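Local structure of peptidase M16 C-terminal domain-containing protein (Enterococcus faecalis, 3D3Y) at residues 17-22 / 369-374; 30-35 / 374-379. The protein is of unknown function but belongs to the M16 peptidase-like proteins and may bind a metal ion. All coordinates share one frame; numbering follows the deposited sequence.

Contact 1 of 2, residues 17-22 / 369-374. With EDO (1,2-ethanediol), chain F.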
ATOM      1  N   ILE A  17       4.554  -8.556  20.134  1.00 33.32           N
ATOM      2  CA  ILE A  17       4.088  -9.839  19.620  1.00 34.07           C
ATOM      3  C   ILE A  17       5.189 -10.883  19.863  1.00 34.84           C
ATOM      4  O   ILE A  17       6.129 -11.029  19.049  1.00 34.40           O
ATOM      5  CB  ILE A  17       3.647  -9.797  18.109  1.00 34.54           C
ATOM      6  CG1 ILE A  17       2.587  -8.717  17.848  1.00 35.13           C
ATOM      7  CG2 ILE A  17       3.017 -11.151  17.689  1.00 34.20           C
ATOM      8  CD1 ILE A  17       3.122  -7.382  17.578  1.00 37.90           C
ATOM      9  N   PRO A  18       5.098 -11.598  21.008  1.00 35.10           N
ATOM     10  CA  PRO A  18       6.090 -12.608  21.367  1.00 34.95           C
ATOM     11  C   PRO A  18       5.945 -13.816  20.470  1.00 35.10           C
ATOM     12  O   PRO A  18       4.832 -14.253  20.190  1.00 35.45           O
ATOM     13  CB  PRO A  18       5.709 -13.006  22.817  1.00 35.52           C
ATOM     14  CG  PRO A  18       4.754 -11.975  23.265  1.00 35.21           C
ATOM     15  CD  PRO A  18       4.053 -11.482  22.037  1.00 34.93           C
ATOM     16  N   THR A  19       7.073 -14.361  20.036  1.00 34.50           N
ATOM     17  CA  THR A  19       7.079 -15.551  19.207  1.00 33.78           C
ATOM     18  C   THR A  19       8.478 -16.153  19.237  1.00 33.77           C
ATOM     19  O   THR A  19       9.453 -15.431  19.422  1.00 33.44           O
ATOM     20  CB  THR A  19       6.672 -15.239  17.754  1.00 33.62           C
ATOM     21  OG1 THR A  19       6.801 -16.421  16.973  1.00 32.50           O
ATOM     22  CG2 THR A  19       7.542 -14.101  17.122  1.00 33.07           C
ATOM     23  N   GLU A  20       8.565 -17.469  19.089  1.00 33.41           N
ATOM     24  CA  GLU A  20       9.859 -18.130  18.998  1.00 34.11           C
ATOM     25  C   GLU A  20      10.138 -18.576  17.553  1.00 34.58           C
ATOM     26  O   GLU A  20      11.064 -19.350  17.291  1.00 34.31           O
ATOM     27  CB  GLU A  20       9.900 -19.317  19.968  1.00 34.21           C
ATOM     28  CG  GLU A  20      10.120 -18.894  21.407  1.00 34.55           C
ATOM     29  CD  GLU A  20      10.094 -20.070  22.362  1.00 38.58           C
ATOM     30  OE1 GLU A  20       9.083 -20.789  22.377  1.00 37.57           O
ATOM     31  OE2 GLU A  20      11.089 -20.273  23.093  1.00 40.18           O
ATOM     32  N   LYS A  21       9.326 -18.068  16.625  1.00 34.44           N
ATOM     33  CA  LYS A  21       9.355 -18.490  15.239  1.00 35.86           C
ATOM     34  C   LYS A  21      10.604 -17.973  14.512  1.00 34.51           C
ATOM     35  O   LYS A  21      11.053 -18.597  13.548  1.00 34.21           O
ATOM     36  CB  LYS A  21       8.074 -18.019  14.533  1.00 36.45           C
ATOM     37  CG  LYS A  21       7.860 -18.570  13.122  1.00 38.81           C
ATOM     38  CD  LYS A  21       6.377 -18.461  12.670  1.00 39.96           C
ATOM     39  CE  LYS A  21       6.214 -18.778  11.158  1.00 43.49           C
ATOM     40  NZ  LYS A  21       4.866 -19.379  10.832  1.00 48.44           N
ATOM     41  N   TYR A  22      11.171 -16.872  15.010  1.00 33.92           N
ATOM     42  CA  TYR A  22      12.280 -16.167  14.334  1.00 34.15           C
ATOM     43  C   TYR A  22      13.532 -15.987  15.178  1.00 33.46           C
ATOM     44  O   TYR A  22      13.459 -15.952  16.398  1.00 33.66           O
ATOM     45  CB  TYR A  22      11.807 -14.805  13.839  1.00 34.36           C
ATOM     46  CG  TYR A  22      10.558 -14.928  12.992  1.00 36.45           C
ATOM     47  CD1 TYR A  22      10.616 -15.468  11.695  1.00 38.14           C
ATOM     48  CD2 TYR A  22       9.314 -14.539  13.496  1.00 36.35           C
ATOM     49  CE1 TYR A  22       9.460 -15.600  10.912  1.00 39.55           C
ATOM     50  CE2 TYR A  22       8.153 -14.673  12.729  1.00 37.17           C
ATOM     51  CZ  TYR A  22       8.232 -15.208  11.446  1.00 38.14           C
ATOM     52  OH  TYR A  22       7.089 -15.345  10.689  1.00 37.88           O
ATOM     53  N   GLY A 369       7.104 -10.087   7.881  1.00 36.87           N
ATOM     54  CA  GLY A 369       6.522  -8.835   7.369  1.00 35.96           C
ATOM     55  C   GLY A 369       5.023  -8.911   7.183  1.00 35.68           C
ATOM     56  O   GLY A 369       4.288  -7.983   7.550  1.00 35.84           O
ATOM     57  N   ALA A 370       4.558 -10.016   6.594  1.00 34.95           N
ATOM     58  CA  ALA A 370       3.134 -10.246   6.386  1.00 34.53           C
ATOM     59  C   ALA A 370       2.407 -10.344   7.723  1.00 33.65           C
ATOM     60  O   ALA A 370       1.289  -9.863   7.869  1.00 33.54           O
ATOM     61  CB  ALA A 370       2.915 -11.544   5.584  1.00 35.49           C
ATOM     62  N   TRP A 371       3.046 -10.987   8.681  1.00 33.01           N
ATOM     63  CA  TRP A 371       2.474 -11.149  10.009  1.00 33.29           C
ATOM     64  C   TRP A 371       2.266  -9.759  10.640  1.00 33.17           C
ATOM     65  O   TRP A 371       1.146  -9.429  11.042  1.00 32.71           O
ATOM     66  CB  TRP A 371       3.349 -12.071  10.868  1.00 33.87           C
ATOM     67  CG  TRP A 371       2.748 -12.459  12.192  1.00 34.63           C
ATOM     68  CD1 TRP A 371       1.604 -11.962  12.754  1.00 35.35           C
ATOM     69  CD2 TRP A 371       3.283 -13.393  13.145  1.00 35.89           C
ATOM     70  NE1 TRP A 371       1.379 -12.543  13.985  1.00 33.98           N
ATOM     71  CE2 TRP A 371       2.398 -13.420  14.251  1.00 34.81           C
ATOM     72  CE3 TRP A 371       4.422 -14.217  13.172  1.00 35.00           C
ATOM     73  CZ2 TRP A 371       2.612 -14.243  15.369  1.00 34.69           C
ATOM     74  CZ3 TRP A 371       4.637 -15.022  14.281  1.00 33.70           C
ATOM     75  CH2 TRP A 371       3.738 -15.029  15.367  1.00 35.16           C
ATOM     76  N   LEU A 372       3.311  -8.932  10.664  1.00 33.00           N
ATOM     77  CA  LEU A 372       3.167  -7.533  11.140  1.00 34.24           C
ATOM     78  C   LEU A 372       2.004  -6.767  10.502  1.00 33.77           C
ATOM     79  O   LEU A 372       1.249  -6.122  11.219  1.00 34.42           O
ATOM     80  CB  LEU A 372       4.475  -6.723  11.028  1.00 33.90           C
ATOM     81  CG  LEU A 372       5.576  -6.913  12.065  1.00 35.42           C
ATOM     82  CD1 LEU A 372       6.852  -6.176  11.622  1.00 37.79           C
ATOM     83  CD2 LEU A 372       5.185  -6.469  13.487  1.00 32.76           C
ATOM     84  N   GLU A 373       1.845  -6.865   9.180  1.00 33.78           N
ATOM     85  CA  GLU A 373       0.714  -6.242   8.472  1.00 34.24           C
ATOM     86  C   GLU A 373      -0.659  -6.785   8.891  1.00 34.56           C
ATOM     87  O   GLU A 373      -1.603  -6.011   9.024  1.00 33.68           O
ATOM     88  CB  GLU A 373       0.854  -6.307   6.941  1.00 33.88           C
ATOM     89  CG  GLU A 373       2.071  -5.574   6.360  1.00 35.76           C
ATOM     90  CD  GLU A 373       2.133  -4.087   6.764  1.00 37.17           C
ATOM     91  OE1 GLU A 373       1.073  -3.461   6.991  1.00 39.69           O
ATOM     92  OE2 GLU A 373       3.245  -3.553   6.876  1.00 39.71           O
ATOM     93  N   LYS A 374      -0.778  -8.105   9.069  1.00 35.69           N
ATOM     94  CA  LYS A 374      -2.001  -8.699   9.617  1.00 36.89           C
ATOM     95  C   LYS A 374      -2.282  -8.129  11.005  1.00 35.81           C
ATOM     96  O   LYS A 374      -3.416  -7.783  11.308  1.00 36.14           O
ATOM     97  CB  LYS A 374      -1.908 -10.238   9.692  1.00 37.46           C
ATOM     98  CG  LYS A 374      -1.895 -10.918   8.331  1.00 40.23           C
ATOM     99  CD  LYS A 374      -1.899 -12.468   8.405  1.00 40.33           C
ATOM    100  CE  LYS A 374      -1.917 -13.039   6.973  1.00 43.32           C
ATOM    101  NZ  LYS A 374      -1.580 -14.500   6.894  1.00 48.75           N
TER
HETATM  102  C1  EDO F 427       5.438 -19.558  18.075  1.00 52.78           C
HETATM  103  O1  EDO F 427       6.432 -19.519  19.102  1.00 50.55           O
HETATM  104  C2  EDO F 427       4.653 -18.252  18.047  1.00 53.05           C
HETATM  105  O2  EDO F 427       3.795 -18.251  16.896  1.00 56.76           O

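Contact 2 of 2, residues 30-35 / 374-379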
ATOM      1  N   ARG A  30       4.922   3.035  13.046  1.00 31.74           N
ATOM      2  CA  ARG A  30       4.012   3.477  11.990  1.00 32.96           C
ATOM      3  C   ARG A  30       3.257   4.752  12.387  1.00 32.25           C
ATOM      4  O   ARG A  30       2.496   4.765  13.383  1.00 32.09           O
ATOM      5  CB  ARG A  30       3.082   2.342  11.535  1.00 32.04           C
ATOM      6  CG  ARG A  30       2.077   2.769  10.439  1.00 34.45           C
ATOM      7  CD  ARG A  30       1.454   1.574   9.673  1.00 35.18           C
ATOM      8  NE  ARG A  30       2.422   0.898   8.811  1.00 35.15           N
ATOM      9  CZ  ARG A  30       2.325  -0.375   8.418  1.00 36.87           C
ATOM     10  NH1 ARG A  30       1.295  -1.144   8.805  1.00 38.59           N
ATOM     11  NH2 ARG A  30       3.260  -0.878   7.613  1.00 36.61           N
ATOM     12  N   PHE A  31       3.541   5.835  11.664  1.00 32.50           N
ATOM     13  CA  PHE A  31       2.808   7.103  11.833  1.00 32.64           C
ATOM     14  C   PHE A  31       1.600   7.121  10.891  1.00 32.74           C
ATOM     15  O   PHE A  31       1.719   6.881   9.697  1.00 32.81           O
ATOM     16  CB  PHE A  31       3.688   8.316  11.532  1.00 33.49           C
ATOM     17  CG  PHE A  31       4.873   8.472  12.457  1.00 33.11           C
ATOM     18  CD1 PHE A  31       4.901   9.510  13.397  1.00 32.37           C
ATOM     19  CD2 PHE A  31       5.956   7.595  12.378  1.00 31.30           C
ATOM     20  CE1 PHE A  31       5.985   9.667  14.258  1.00 32.21           C
ATOM     21  CE2 PHE A  31       7.051   7.757  13.207  1.00 34.06           C
ATOM     22  CZ  PHE A  31       7.051   8.811  14.158  1.00 33.75           C
ATOM     23  N   ASN A  32       0.425   7.386  11.436  1.00 32.88           N
ATOM     24  CA  ASN A  32      -0.815   7.230  10.689  1.00 32.62           C
ATOM     25  C   ASN A  32      -1.492   8.587  10.629  1.00 32.68           C
ATOM     26  O   ASN A  32      -1.624   9.253  11.665  1.00 32.88           O
ATOM     27  CB  ASN A  32      -1.688   6.191  11.411  1.00 32.66           C
ATOM     28  CG  ASN A  32      -2.907   5.733  10.591  1.00 35.03           C
ATOM     29  OD1 ASN A  32      -3.776   6.538  10.199  1.00 31.49           O
ATOM     30  ND2 ASN A  32      -2.977   4.430  10.350  1.00 33.55           N
ATOM     31  N   THR A  33      -1.908   9.000   9.429  1.00 33.09           N
ATOM     32  CA  THR A  33      -2.622  10.274   9.235  1.00 34.01           C
ATOM     33  C   THR A  33      -3.701  10.107   8.163  1.00 34.11           C
ATOM     34  O   THR A  33      -3.661   9.154   7.382  1.00 33.24           O
ATOM     35  CB  THR A  33      -1.650  11.425   8.846  1.00 33.93           C
ATOM     36  OG1 THR A  33      -2.287  12.688   9.092  1.00 36.62           O
ATOM     37  CG2 THR A  33      -1.240  11.329   7.357  1.00 34.12           C
ATOM     38  N   ARG A  34      -4.662  11.020   8.125  1.00 33.57           N
ATOM     39  CA  ARG A  34      -5.622  11.066   7.004  1.00 34.82           C
ATOM     40  C   ARG A  34      -4.897  11.301   5.665  1.00 33.56           C
ATOM     41  O   ARG A  34      -3.984  12.126   5.581  1.00 33.28           O
ATOM     42  CB  ARG A  34      -6.684  12.161   7.257  1.00 35.01           C
ATOM     43  CG  ARG A  34      -7.824  12.226   6.229  1.00 38.06           C
ATOM     44  CD  ARG A  34      -8.771  13.449   6.481  1.00 38.07           C
ATOM     45  NE  ARG A  34      -8.120  14.687   6.033  1.00 46.71           N
ATOM     46  CZ  ARG A  34      -7.996  15.055   4.753  1.00 49.74           C
ATOM     47  NH1 ARG A  34      -8.499  14.305   3.779  1.00 51.65           N
ATOM     48  NH2 ARG A  34      -7.375  16.189   4.437  1.00 52.49           N
ATOM     49  N   LEU A  35      -5.293  10.577   4.623  1.00 33.33           N
ATOM     50  CA  LEU A  35      -4.720  10.816   3.284  1.00 33.62           C
ATOM     51  C   LEU A  35      -5.051  12.250   2.906  1.00 34.34           C
ATOM     52  O   LEU A  35      -6.195  12.664   3.039  1.00 35.20           O
ATOM     53  CB  LEU A  35      -5.310   9.855   2.274  1.00 32.73           C
ATOM     54  CG  LEU A  35      -4.713   9.905   0.882  1.00 33.25           C
ATOM     55  CD1 LEU A  35      -3.365   9.212   0.898  1.00 32.62           C
ATOM     56  CD2 LEU A  35      -5.672   9.248  -0.092  1.00 31.54           C
ATOM     57  N   LYS A 374      -0.778  -8.105   9.069  1.00 35.69           N
ATOM     58  CA  LYS A 374      -2.001  -8.699   9.617  1.00 36.89           C
ATOM     59  C   LYS A 374      -2.282  -8.129  11.005  1.00 35.81           C
ATOM     60  O   LYS A 374      -3.416  -7.783  11.308  1.00 36.14           O
ATOM     61  CB  LYS A 374      -1.908 -10.238   9.692  1.00 37.46           C
ATOM     62  CG  LYS A 374      -1.895 -10.918   8.331  1.00 40.23           C
ATOM     63  CD  LYS A 374      -1.899 -12.468   8.405  1.00 40.33           C
ATOM     64  CE  LYS A 374      -1.917 -13.039   6.973  1.00 43.32           C
ATOM     65  NZ  LYS A 374      -1.580 -14.500   6.894  1.00 48.75           N
ATOM     66  N   GLU A 375      -1.252  -8.041  11.840  1.00 35.25           N
ATOM     67  CA  GLU A 375      -1.398  -7.488  13.194  1.00 35.80           C
ATOM     68  C   GLU A 375      -1.875  -6.036  13.154  1.00 35.59           C
ATOM     69  O   GLU A 375      -2.736  -5.632  13.937  1.00 35.24           O
ATOM     70  CB  GLU A 375      -0.084  -7.580  13.983  1.00 36.01           C
ATOM     71  CG  GLU A 375       0.335  -8.998  14.365  1.00 38.12           C
ATOM     72  CD  GLU A 375      -0.496  -9.596  15.499  1.00 43.41           C
ATOM     73  OE1 GLU A 375      -1.311  -8.873  16.121  1.00 42.98           O
ATOM     74  OE2 GLU A 375      -0.326 -10.807  15.775  1.00 46.57           O
ATOM     75  N   TYR A 376      -1.322  -5.255  12.227  1.00 35.45           N
ATOM     76  CA  TYR A 376      -1.739  -3.876  12.101  1.00 35.44           C
ATOM     77  C   TYR A 376      -3.210  -3.758  11.706  1.00 36.23           C
ATOM     78  O   TYR A 376      -3.973  -3.037  12.361  1.00 36.19           O
ATOM     79  CB  TYR A 376      -0.821  -3.111  11.151  1.00 34.58           C
ATOM     80  CG  TYR A 376      -0.971  -1.616  11.286  1.00 33.23           C
ATOM     81  CD1 TYR A 376      -0.395  -0.938  12.341  1.00 32.58           C
ATOM     82  CD2 TYR A 376      -1.703  -0.882  10.352  1.00 34.58           C
ATOM     83  CE1 TYR A 376      -0.539   0.443  12.485  1.00 34.22           C
ATOM     84  CE2 TYR A 376      -1.856   0.498  10.481  1.00 35.65           C
ATOM     85  CZ  TYR A 376      -1.255   1.157  11.540  1.00 33.23           C
ATOM     86  OH  TYR A 376      -1.380   2.526  11.648  1.00 31.77           O
ATOM     87  N   LEU A 377      -3.626  -4.481  10.666  1.00 37.55           N
ATOM     88  CA  LEU A 377      -5.029  -4.440  10.254  1.00 38.74           C
ATOM     89  C   LEU A 377      -5.930  -4.845  11.379  1.00 39.16           C
ATOM     90  O   LEU A 377      -6.941  -4.197  11.623  1.00 39.38           O
ATOM     91  CB  LEU A 377      -5.329  -5.322   9.030  1.00 39.05           C
ATOM     92  CG  LEU A 377      -4.658  -4.897   7.726  1.00 40.45           C
ATOM     93  CD1 LEU A 377      -5.153  -5.782   6.583  1.00 39.78           C
ATOM     94  CD2 LEU A 377      -4.897  -3.400   7.431  1.00 41.15           C
ATOM     95  N   ASN A 378      -5.561  -5.934  12.046  1.00 39.40           N
ATOM     96  CA  ASN A 378      -6.248  -6.440  13.223  1.00 40.20           C
ATOM     97  C   ASN A 378      -6.441  -5.405  14.321  1.00 40.24           C
ATOM     98  O   ASN A 378      -7.484  -5.365  14.976  1.00 39.85           O
ATOM     99  CB  ASN A 378      -5.392  -7.536  13.802  1.00 40.84           C
ATOM    100  CG  ASN A 378      -6.154  -8.747  14.055  1.00 43.45           C
ATOM    101  OD1 ASN A 378      -6.844  -8.833  15.065  1.00 45.07           O
ATOM    102  ND2 ASN A 378      -6.073  -9.721  13.127  1.00 46.80           N
ATOM    103  N   GLU A 379      -5.403  -4.607  14.530  1.00 40.45           N
ATOM    104  CA  GLU A 379      -5.407  -3.527  15.499  1.00 41.53           C
ATOM    105  C   GLU A 379      -6.417  -2.463  15.087  1.00 42.05           C
ATOM    106  O   GLU A 379      -7.195  -2.004  15.900  1.00 41.37           O
ATOM    107  CB  GLU A 379      -4.005  -2.915  15.606  1.00 41.64           C
ATOM    108  CG  GLU A 379      -3.917  -1.624  16.417  1.00 41.79           C
ATOM    109  CD  GLU A 379      -4.284  -1.820  17.880  1.00 43.32           C
ATOM    110  OE1 GLU A 379      -4.227  -2.975  18.372  1.00 39.96           O
ATOM    111  OE2 GLU A 379      -4.623  -0.803  18.538  1.00 44.31           O
TER
HETATM  112  O   HOH W   1      -0.266   3.915  13.472  1.00 28.21           O

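Contact 1 of 2, residues 17-22 / 369-374
Thr19 OG1, which sits at the edge of the Trp371 indole, accepts a hydrogen bond from Lys21 N at 3.0 Å (156° at the hydrogen). This closes an ST turn just after the strand end. The hydroxyl oxygen lies near the indole plane, with Thr19 OG1 3.7 Å from Trp371 CZ3. Thr19 OG1 stands opposite its own backbone N (chi1 175°), a torsion that turns the oxygen toward Lys21 N and brings it beside the ring edge.

Trp371 carries most of the contact. Its six-membered ring reaches from helix 368-380 to the end of strand 12-18, in the mixed sheet of the N-terminal half. The helix comes almost 350 residues later in the chain. Here it packs against the end of strand 12-18, and its Leu372 touches Phe204 of the adjoining strand 200-207.

Three more side chains line the indole. Ile17 CG2 meets Trp371 CZ2 obliquely at 3.9 Å. Tyr22 CE2 comes to 3.8 Å from Trp371 CE3, and CE3 lies at the edge of the phenol ring. Tyr22 OH reaches the indole edge in plane, but its hydrogen bond goes to Asp366 O. Lys21 CD makes a looser touch, 4.2 Å from Trp371 CZ3. The CG of the same lysine lies above one face of the Tyr22 ring, toward its rim.

The indole nitrogen points elsewhere: Trp371 NE1 is hydrogen-bonded to Glu375 OE2, which ties down the polar corner of the ring. Ethanediol, probably from the crystallisation liquor, accepts from Glu20 N through its O1 at 3.0 Å.

Contact 2 of 2, residues 30-35 / 374-379
Arg30 lies across one face of the Tyr376 ring. The contact joins strand 24-34, an inner strand of the six-stranded mixed sheet, to helix 368-380, which packs on that sheet. It is a helix-on-sheet contact of the M16-like fold, and all three touching residues are buried.

The tight part is the aliphatic stem of the arginine. Arg30 CD sits 3.3 Å from Tyr376 CZ and forms a CH-pi contact with the ring. The stem starts out extended and bends at chi3 (-70°), which carries the guanidinium back over the ring toward CG. Arg30 CZ is 4.6 Å from the Tyr376 ring centroid, a cation-pi contact. The guanidinium does not lie flat on the ring. The two planes are 88° apart, and the group comes down edge first, with Arg30 NH1 3.4 Å from Tyr376 CD2. Its other nitrogens are held from outside: NE by Asn89 OD1, NH2 by a salt bridge to Glu373 OE2. Trp87 adds an edge-to-face partner to the tyrosine ring.

The hydroxyl end is less closely packed by carbon and is polar, with a water beside it. This water lies in the ring plane. It is 2.9 Å from Arg30 O, to which it can donate. It also approaches Tyr376 OH, though at 2.5 Å from that oxygen the distance is suspiciously short and the link doubtful.

Asn32 supplies the firm bond at this end. The amide plane is tilted 25° from the ring plane, and ND2 is also hydrogen-bonded to Gln85 OE1. Asn32 ND2 donates to Tyr376 OH at 2.8 Å, with the tyrosine oxygen close to the amide plane.

Overall arrangement
Helix 368-380 serves both contacts, and both reach the same N-terminal sheet. Contact 1 lies at the surface, at the end of strand 12-18. Contact 2 is buried beside strand 24-34, the next strand in the chain, and their centres are about 16 Å apart. The chemistry follows the place. At the surface, an indole meets mostly apolar groups and a turn, and every direct touch across is packing. Inside, a tyrosine meets a charged side chain over its face and an amide at its hydroxyl. The two are coupled along the helix: Glu373 of 369-374 pairs with Arg30, while Glu375 of 374-379 packs on Ile17.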